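Local coordinates for protein nitrite oxidoreductase subunit A (Kuenenia stuttgartiensis, PDB 7B04) that belongs to the molybdopterin oxidoreductase family and binds an iron/sulfur cluster, a molybdenum atom and two MD1 ligands, at residues B[293-304]-B[316-327]. Numbering follows the deposited sequence.
Sequences MNDVRFSKLLIQ and EAHWVTEVMERG
R297 and W319 mark the closest backbone approach of the two segments, their CA atoms 5.0 Å apart. Residues 293-298, helical in their backbone angles, run beside helix 314-321 and the residues that follow it, and the chain then enters strand 301-304, the central strand of a five-stranded parallel sheet. The helix thus lies in the crossover from this strand to 329-332, a beta-alpha-beta connection.

N294 lies over one face of the W319 indole, its CB making a CH-pi contact 3.5 Å from the centroid of the six-membered ring and almost on its normal. V296 CG1 touches W319 CB, while the sulfur of M293 rests on E316 CB. From the strand, L302 CD2 meets V320 CG2, the two side chains crossing at about a right angle.

R297 is the polar centre. With CG anti to the backbone N (chi1 -161°) and a bend at chi3, its guanidinium comes between W319 CZ3 over one face and R326 over the other. The two guanidinium groups stack with centres 3.5 Å apart and planes 25° from parallel. At the edge of the R297 group, NH2 donates to E322 OE1 at 2.7 Å, nearly in the guanidinium plane, forming a salt bridge. R326 NH2 is also hydrogen-bonded to V395 O of the subunit B chain. Farther along, K300 NZ donates to R326 O at 2.7 Å, and its ammonium makes a cation-pi contact with F364 of subunit B.

E322 probably offsets part of the repulsion between the stacked arginines, and its carboxylate is also approached by R34 of subunit B in a long, weak ion pair. The buried charge network therefore joins the residues after helix 314-321 to the strand's approach where subunit B docks.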
ATOM      1  N   MET B 293      11.152 -15.340  -6.039  1.00 38.35           N
ATOM      2  CA  MET B 293      11.676 -14.059  -6.499  1.00 38.87           C
ATOM      3  C   MET B 293      13.098 -13.760  -6.038  1.00 37.38           C
ATOM      4  O   MET B 293      13.654 -12.751  -6.462  1.00 39.55           O
ATOM      5  CB  MET B 293      10.727 -12.924  -6.113  1.00 39.37           C
ATOM      6  CG  MET B 293       9.274 -13.275  -6.377  1.00 47.74           C
ATOM      7  SD  MET B 293       8.124 -11.916  -6.111  1.00 67.31           S
ATOM      8  CE  MET B 293       8.813 -10.674  -7.203  1.00 35.76           C
ATOM      9  N   ASN B 294      13.698 -14.541  -5.145  1.00 31.68           N
ATOM     10  CA  ASN B 294      15.134 -14.345  -4.964  1.00 35.76           C
ATOM     11  C   ASN B 294      15.887 -14.663  -6.258  1.00 38.20           C
ATOM     12  O   ASN B 294      16.986 -14.143  -6.486  1.00 34.65           O
ATOM     13  CB  ASN B 294      15.666 -15.153  -3.780  1.00 35.85           C
ATOM     14  CG  ASN B 294      15.418 -16.632  -3.911  1.00 41.58           C
ATOM     15  OD1 ASN B 294      14.786 -17.094  -4.861  1.00 49.52           O
ATOM     16  ND2 ASN B 294      15.920 -17.394  -2.948  1.00 36.14           N
ATOM     17  N   ASP B 295      15.302 -15.510  -7.116  1.00 35.42           N
ATOM     18  CA  ASP B 295      15.934 -15.878  -8.381  1.00 42.73           C
ATOM     19  C   ASP B 295      16.019 -14.697  -9.345  1.00 35.37           C
ATOM     20  O   ASP B 295      16.981 -14.603 -10.115  1.00 36.56           O
ATOM     21  CB  ASP B 295      15.135 -17.031  -9.009  1.00 46.81           C
ATOM     22  CG  ASP B 295      15.798 -17.649 -10.243  1.00 50.96           C
ATOM     23  OD1 ASP B 295      16.618 -17.003 -10.921  1.00 50.94           O
ATOM     24  OD2 ASP B 295      15.470 -18.814 -10.550  1.00 56.10           O
ATOM     25  N   VAL B 296      15.059 -13.765  -9.301  1.00 28.83           N
ATOM     26  CA  VAL B 296      15.118 -12.641 -10.238  1.00 33.87           C
ATOM     27  C   VAL B 296      16.395 -11.829 -10.033  1.00 37.23           C
ATOM     28  O   VAL B 296      16.933 -11.255 -10.988  1.00 34.91           O
ATOM     29  CB  VAL B 296      13.843 -11.767 -10.181  1.00 31.23           C
ATOM     30  CG1 VAL B 296      13.563 -11.256  -8.819  1.00 30.97           C
ATOM     31  CG2 VAL B 296      13.964 -10.613 -11.118  1.00 41.11           C
ATOM     32  N   ARG B 297      16.928 -11.794  -8.807  1.00 39.26           N
ATOM     33  CA  ARG B 297      18.160 -11.043  -8.593  1.00 35.01           C
ATOM     34  C   ARG B 297      19.355 -11.708  -9.267  1.00 42.16           C
ATOM     35  O   ARG B 297      20.442 -11.122  -9.288  1.00 38.83           O
ATOM     36  CB  ARG B 297      18.431 -10.865  -7.092  1.00 30.23           C
ATOM     37  CG  ARG B 297      19.413  -9.734  -6.761  1.00 33.26           C
ATOM     38  CD  ARG B 297      19.487  -9.428  -5.268  1.00 33.61           C
ATOM     39  NE  ARG B 297      20.268 -10.411  -4.520  1.00 38.90           N
ATOM     40  CZ  ARG B 297      20.470 -10.359  -3.207  1.00 38.62           C
ATOM     41  NH1 ARG B 297      21.193 -11.294  -2.606  1.00 36.80           N
ATOM     42  NH2 ARG B 297      19.955  -9.365  -2.494  1.00 37.01           N
ATOM     43  N   PHE B 298      19.176 -12.907  -9.823  1.00 44.33           N
ATOM     44  CA  PHE B 298      20.186 -13.500 -10.690  1.00 46.78           C
ATOM     45  C   PHE B 298      20.135 -12.933 -12.105  1.00 51.16           C
ATOM     46  O   PHE B 298      21.118 -13.058 -12.842  1.00 47.95           O
ATOM     47  CB  PHE B 298      20.013 -15.022 -10.752  1.00 38.78           C
ATOM     48  CG  PHE B 298      20.373 -15.733  -9.477  1.00 42.75           C
ATOM     49  CD1 PHE B 298      21.168 -15.123  -8.521  1.00 45.54           C
ATOM     50  CD2 PHE B 298      19.916 -17.018  -9.236  1.00 42.05           C
ATOM     51  CE1 PHE B 298      21.498 -15.782  -7.350  1.00 40.14           C
ATOM     52  CE2 PHE B 298      20.243 -17.681  -8.068  1.00 43.83           C
ATOM     53  CZ  PHE B 298      21.036 -17.062  -7.124  1.00 36.66           C
ATOM     54  N   SER B 299      19.017 -12.320 -12.496  1.00 45.71           N
ATOM     55  CA  SER B 299      18.867 -11.807 -13.853  1.00 42.75           C
ATOM     56  C   SER B 299      19.821 -10.645 -14.106  1.00 42.71           C
ATOM     57  O   SER B 299      20.075  -9.825 -13.220  1.00 48.20           O
ATOM     58  CB  SER B 299      17.425 -11.360 -14.095  1.00 42.14           C
ATOM     59  OG  SER B 299      16.525 -12.450 -13.990  1.00 42.21           O
ATOM     60  N   LYS B 300      20.354 -10.579 -15.331  1.00 42.59           N
ATOM     61  CA  LYS B 300      21.230  -9.485 -15.732  1.00 43.70           C
ATOM     62  C   LYS B 300      20.619  -8.517 -16.739  1.00 49.27           C
ATOM     63  O   LYS B 300      21.087  -7.379 -16.831  1.00 54.80           O
ATOM     64  CB  LYS B 300      22.551 -10.042 -16.283  1.00 37.45           C
ATOM     65  CG  LYS B 300      23.310 -10.852 -15.240  1.00 52.16           C
ATOM     66  CD  LYS B 300      23.532 -10.028 -13.972  1.00 52.23           C
ATOM     67  CE  LYS B 300      24.212 -10.839 -12.875  1.00 56.79           C
ATOM     68  NZ  LYS B 300      24.333 -10.073 -11.600  1.00 48.85           N
ATOM     69  N   LEU B 301      19.621  -8.933 -17.517  1.00 39.81           N
ATOM     70  CA  LEU B 301      18.748  -7.988 -18.212  1.00 36.00           C
ATOM     71  C   LEU B 301      17.321  -8.414 -17.920  1.00 45.94           C
ATOM     72  O   LEU B 301      16.862  -9.457 -18.400  1.00 42.93           O
ATOM     73  CB  LEU B 301      19.002  -7.934 -19.717  1.00 45.11           C
ATOM     74  CG  LEU B 301      17.933  -7.073 -20.407  1.00 44.56           C
ATOM     75  CD1 LEU B 301      18.321  -5.605 -20.444  1.00 44.63           C
ATOM     76  CD2 LEU B 301      17.623  -7.574 -21.809  1.00 39.38           C
ATOM     77  N   LEU B 302      16.628  -7.592 -17.146  1.00 55.01           N
ATOM     78  CA  LEU B 302      15.309  -7.906 -16.628  1.00 42.46           C
ATOM     79  C   LEU B 302      14.269  -7.013 -17.292  1.00 44.71           C
ATOM     80  O   LEU B 302      14.339  -5.787 -17.173  1.00 48.14           O
ATOM     81  CB  LEU B 302      15.305  -7.731 -15.117  1.00 38.17           C
ATOM     82  CG  LEU B 302      13.943  -7.966 -14.528  1.00 38.60           C
ATOM     83  CD1 LEU B 302      13.601  -9.351 -14.921  1.00 45.91           C
ATOM     84  CD2 LEU B 302      14.152  -7.918 -13.084  1.00 29.92           C
ATOM     85  N   ILE B 303      13.284  -7.630 -17.943  1.00 41.88           N
ATOM     86  CA  ILE B 303      12.287  -6.919 -18.734  1.00 42.94           C
ATOM     87  C   ILE B 303      10.930  -7.020 -18.052  1.00 40.83           C
ATOM     88  O   ILE B 303      10.510  -8.109 -17.640  1.00 42.80           O
ATOM     89  CB  ILE B 303      12.226  -7.468 -20.170  1.00 44.18           C
ATOM     90  CG1 ILE B 303      13.561  -7.240 -20.885  1.00 41.53           C
ATOM     91  CG2 ILE B 303      11.084  -6.826 -20.949  1.00 38.10           C
ATOM     92  CD1 ILE B 303      13.728  -8.064 -22.138  1.00 42.27           C
ATOM     93  N   GLN B 304      10.243  -5.883 -17.948  1.00 39.03           N
ATOM     94  CA  GLN B 304       8.952  -5.773 -17.280  1.00 33.65           C
ATOM     95  C   GLN B 304       7.976  -5.152 -18.267  1.00 39.77           C
ATOM     96  O   GLN B 304       8.206  -4.034 -18.742  1.00 40.61           O
ATOM     97  CB  GLN B 304       9.050  -4.908 -16.013  1.00 42.91           C
ATOM     98  CG  GLN B 304       9.480  -5.641 -14.750  1.00 45.93           C
ATOM     99  CD  GLN B 304      10.256  -4.745 -13.796  1.00 47.71           C
ATOM    100  OE1 GLN B 304      11.025  -3.882 -14.224  1.00 44.04           O
ATOM    101  NE2 GLN B 304      10.049  -4.939 -12.499  1.00 50.61           N
ATOM    102  N   GLU B 316       9.127  -8.358  -1.871  1.00 36.33           N
ATOM    103  CA  GLU B 316      10.157  -9.021  -2.654  1.00 34.89           C
ATOM    104  C   GLU B 316      10.710  -8.121  -3.741  1.00 35.62           C
ATOM    105  O   GLU B 316      11.554  -8.555  -4.533  1.00 40.53           O
ATOM    106  CB  GLU B 316       9.609 -10.295  -3.307  1.00 35.56           C
ATOM    107  CG  GLU B 316       8.520 -11.007  -2.527  1.00 40.76           C
ATOM    108  CD  GLU B 316       9.053 -11.917  -1.441  1.00 40.50           C
ATOM    109  OE1 GLU B 316      10.279 -11.907  -1.214  1.00 28.11           O
ATOM    110  OE2 GLU B 316       8.246 -12.657  -0.836  1.00 37.84           O
ATOM    111  N   ALA B 317      10.269  -6.864  -3.779  1.00 32.93           N
ATOM    112  CA  ALA B 317      10.707  -5.957  -4.832  1.00 33.70           C
ATOM    113  C   ALA B 317      12.203  -5.686  -4.744  1.00 34.61           C
ATOM    114  O   ALA B 317      12.856  -5.442  -5.762  1.00 30.33           O
ATOM    115  CB  ALA B 317       9.913  -4.656  -4.772  1.00 31.19           C
ATOM    116  N   HIS B 318      12.775  -5.748  -3.540  1.00 38.37           N
ATOM    117  CA  HIS B 318      14.203  -5.489  -3.405  1.00 37.98           C
ATOM    118  C   HIS B 318      15.034  -6.451  -4.243  1.00 37.25           C
ATOM    119  O   HIS B 318      16.171  -6.126  -4.600  1.00 36.97           O
ATOM    120  CB  HIS B 318      14.618  -5.577  -1.933  1.00 38.14           C
ATOM    121  CG  HIS B 318      14.770  -6.979  -1.431  1.00 37.15           C
ATOM    122  ND1 HIS B 318      15.955  -7.677  -1.523  1.00 32.91           N
ATOM    123  CD2 HIS B 318      13.886  -7.813  -0.835  1.00 34.22           C
ATOM    124  CE1 HIS B 318      15.793  -8.881  -1.006  1.00 38.15           C
ATOM    125  NE2 HIS B 318      14.547  -8.989  -0.581  1.00 32.55           N
ATOM    126  N   TRP B 319      14.487  -7.621  -4.576  1.00 39.40           N
ATOM    127  CA  TRP B 319      15.178  -8.527  -5.486  1.00 37.28           C
ATOM    128  C   TRP B 319      15.325  -7.939  -6.890  1.00 38.59           C
ATOM    129  O   TRP B 319      16.260  -8.307  -7.614  1.00 42.26           O
ATOM    130  CB  TRP B 319      14.434  -9.861  -5.545  1.00 29.85           C
ATOM    131  CG  TRP B 319      14.327 -10.562  -4.218  1.00 33.56           C
ATOM    132  CD1 TRP B 319      13.200 -10.738  -3.468  1.00 34.11           C
ATOM    133  CD2 TRP B 319      15.392 -11.182  -3.488  1.00 34.75           C
ATOM    134  NE1 TRP B 319      13.497 -11.429  -2.318  1.00 35.60           N
ATOM    135  CE2 TRP B 319      14.836 -11.714  -2.308  1.00 35.62           C
ATOM    136  CE3 TRP B 319      16.761 -11.339  -3.721  1.00 34.17           C
ATOM    137  CZ2 TRP B 319      15.604 -12.389  -1.361  1.00 38.55           C
ATOM    138  CZ3 TRP B 319      17.521 -12.011  -2.781  1.00 30.98           C
ATOM    139  CH2 TRP B 319      16.941 -12.527  -1.616  1.00 36.58           C
ATOM    140  N   VAL B 320      14.431  -7.037  -7.299  1.00 37.99           N
ATOM    141  CA  VAL B 320      14.560  -6.404  -8.613  1.00 36.48           C
ATOM    142  C   VAL B 320      15.307  -5.078  -8.533  1.00 39.32           C
ATOM    143  O   VAL B 320      16.155  -4.794  -9.382  1.00 40.91           O
ATOM    144  CB  VAL B 320      13.191  -6.240  -9.320  1.00 32.22           C
ATOM    145  CG1 VAL B 320      12.295  -5.249  -8.628  1.00 32.20           C
ATOM    146  CG2 VAL B 320      13.415  -5.747 -10.723  1.00 34.20           C
ATOM    147  N   THR B 321      14.996  -4.242  -7.537  1.00 37.68           N
ATOM    148  CA  THR B 321      15.667  -2.952  -7.410  1.00 39.95           C
ATOM    149  C   THR B 321      17.176  -3.117  -7.322  1.00 38.86           C
ATOM    150  O   THR B 321      17.925  -2.222  -7.732  1.00 44.17           O
ATOM    151  CB  THR B 321      15.151  -2.196  -6.183  1.00 36.54           C
ATOM    152  OG1 THR B 321      15.462  -2.937  -4.996  1.00 41.16           O
ATOM    153  CG2 THR B 321      13.648  -1.993  -6.272  1.00 37.72           C
ATOM    154  N   GLU B 322      17.639  -4.243  -6.793  1.00 38.02           N
ATOM    155  CA  GLU B 322      19.057  -4.493  -6.583  1.00 44.75           C
ATOM    156  C   GLU B 322      19.730  -5.096  -7.811  1.00 43.07           C
ATOM    157  O   GLU B 322      20.916  -5.430  -7.748  1.00 43.27           O
ATOM    158  CB  GLU B 322      19.254  -5.400  -5.364  1.00 37.09           C
ATOM    159  CG  GLU B 322      18.871  -4.725  -4.054  1.00 37.11           C
ATOM    160  CD  GLU B 322      18.728  -5.701  -2.902  1.00 44.81           C
ATOM    161  OE1 GLU B 322      18.884  -6.919  -3.125  1.00 43.26           O
ATOM    162  OE2 GLU B 322      18.450  -5.246  -1.773  1.00 46.14           O
ATOM    163  N   VAL B 323      19.002  -5.245  -8.921  1.00 43.34           N
ATOM    164  CA  VAL B 323      19.622  -5.722 -10.152  1.00 40.42           C
ATOM    165  C   VAL B 323      20.459  -4.617 -10.789  1.00 44.25           C
ATOM    166  O   VAL B 323      21.462  -4.897 -11.457  1.00 46.74           O
ATOM    167  CB  VAL B 323      18.540  -6.245 -11.116  1.00 38.85           C
ATOM    168  CG1 VAL B 323      19.126  -6.581 -12.481  1.00 38.91           C
ATOM    169  CG2 VAL B 323      17.844  -7.458 -10.522  1.00 40.66           C
ATOM    170  N   MET B 324      20.099  -3.355 -10.559  1.00 41.84           N
ATOM    171  CA  MET B 324      20.928  -2.246 -11.011  1.00 34.35           C
ATOM    172  C   MET B 324      22.212  -2.113 -10.206  1.00 41.11           C
ATOM    173  O   MET B 324      23.018  -1.228 -10.509  1.00 45.10           O
ATOM    174  CB  MET B 324      20.140  -0.933 -10.938  1.00 29.89           C
ATOM    175  CG  MET B 324      19.911  -0.439  -9.521  1.00 33.31           C
ATOM    176  SD  MET B 324      19.099   1.166  -9.467  1.00 46.68           S
ATOM    177  CE  MET B 324      17.435   0.710  -9.945  1.00 36.64           C
ATOM    178  N   GLU B 325      22.422  -2.960  -9.197  1.00 40.82           N
ATOM    179  CA  GLU B 325      23.606  -2.889  -8.350  1.00 42.22           C
ATOM    180  C   GLU B 325      24.576  -4.040  -8.563  1.00 48.60           C
ATOM    181  O   GLU B 325      25.641  -4.058  -7.938  1.00 45.95           O
ATOM    182  CB  GLU B 325      23.187  -2.852  -6.875  1.00 37.68           C
ATOM    183  CG  GLU B 325      22.313  -1.678  -6.506  1.00 39.94           C
ATOM    184  CD  GLU B 325      21.847  -1.740  -5.065  1.00 45.58           C
ATOM    185  OE1 GLU B 325      22.145  -2.743  -4.378  1.00 42.27           O
ATOM    186  OE2 GLU B 325      21.184  -0.783  -4.616  1.00 46.78           O
ATOM    187  N   ARG B 326      24.232  -5.013  -9.406  1.00 50.63           N
ATOM    188  CA  ARG B 326      25.077  -6.184  -9.634  1.00 48.58           C
ATOM    189  C   ARG B 326      25.294  -6.423 -11.129  1.00 47.40           C
ATOM    190  O   ARG B 326      25.289  -7.559 -11.608  1.00 51.01           O
ATOM    191  CB  ARG B 326      24.509  -7.424  -8.937  1.00 46.77           C
ATOM    192  CG  ARG B 326      23.738  -7.105  -7.668  1.00 38.47           C
ATOM    193  CD  ARG B 326      23.092  -8.329  -7.042  1.00 44.54           C
ATOM    194  NE  ARG B 326      22.535  -8.012  -5.731  1.00 39.99           N
ATOM    195  CZ  ARG B 326      23.048  -8.419  -4.574  1.00 36.26           C
ATOM    196  NH1 ARG B 326      22.465  -8.068  -3.436  1.00 43.84           N
ATOM    197  NH2 ARG B 326      24.144  -9.165  -4.550  1.00 38.34           N
ATOM    198  N   GLY B 327      25.494  -5.344 -11.880  1.00 44.56           N
ATOM    199  CA  GLY B 327      25.757  -5.449 -13.304  1.00 47.77           C
ATOM    200  C   GLY B 327      24.575  -5.861 -14.139  1.00 38.27           C
ATOM    201  O   GLY B 327      24.763  -6.400 -15.228  1.00 41.32           O
TER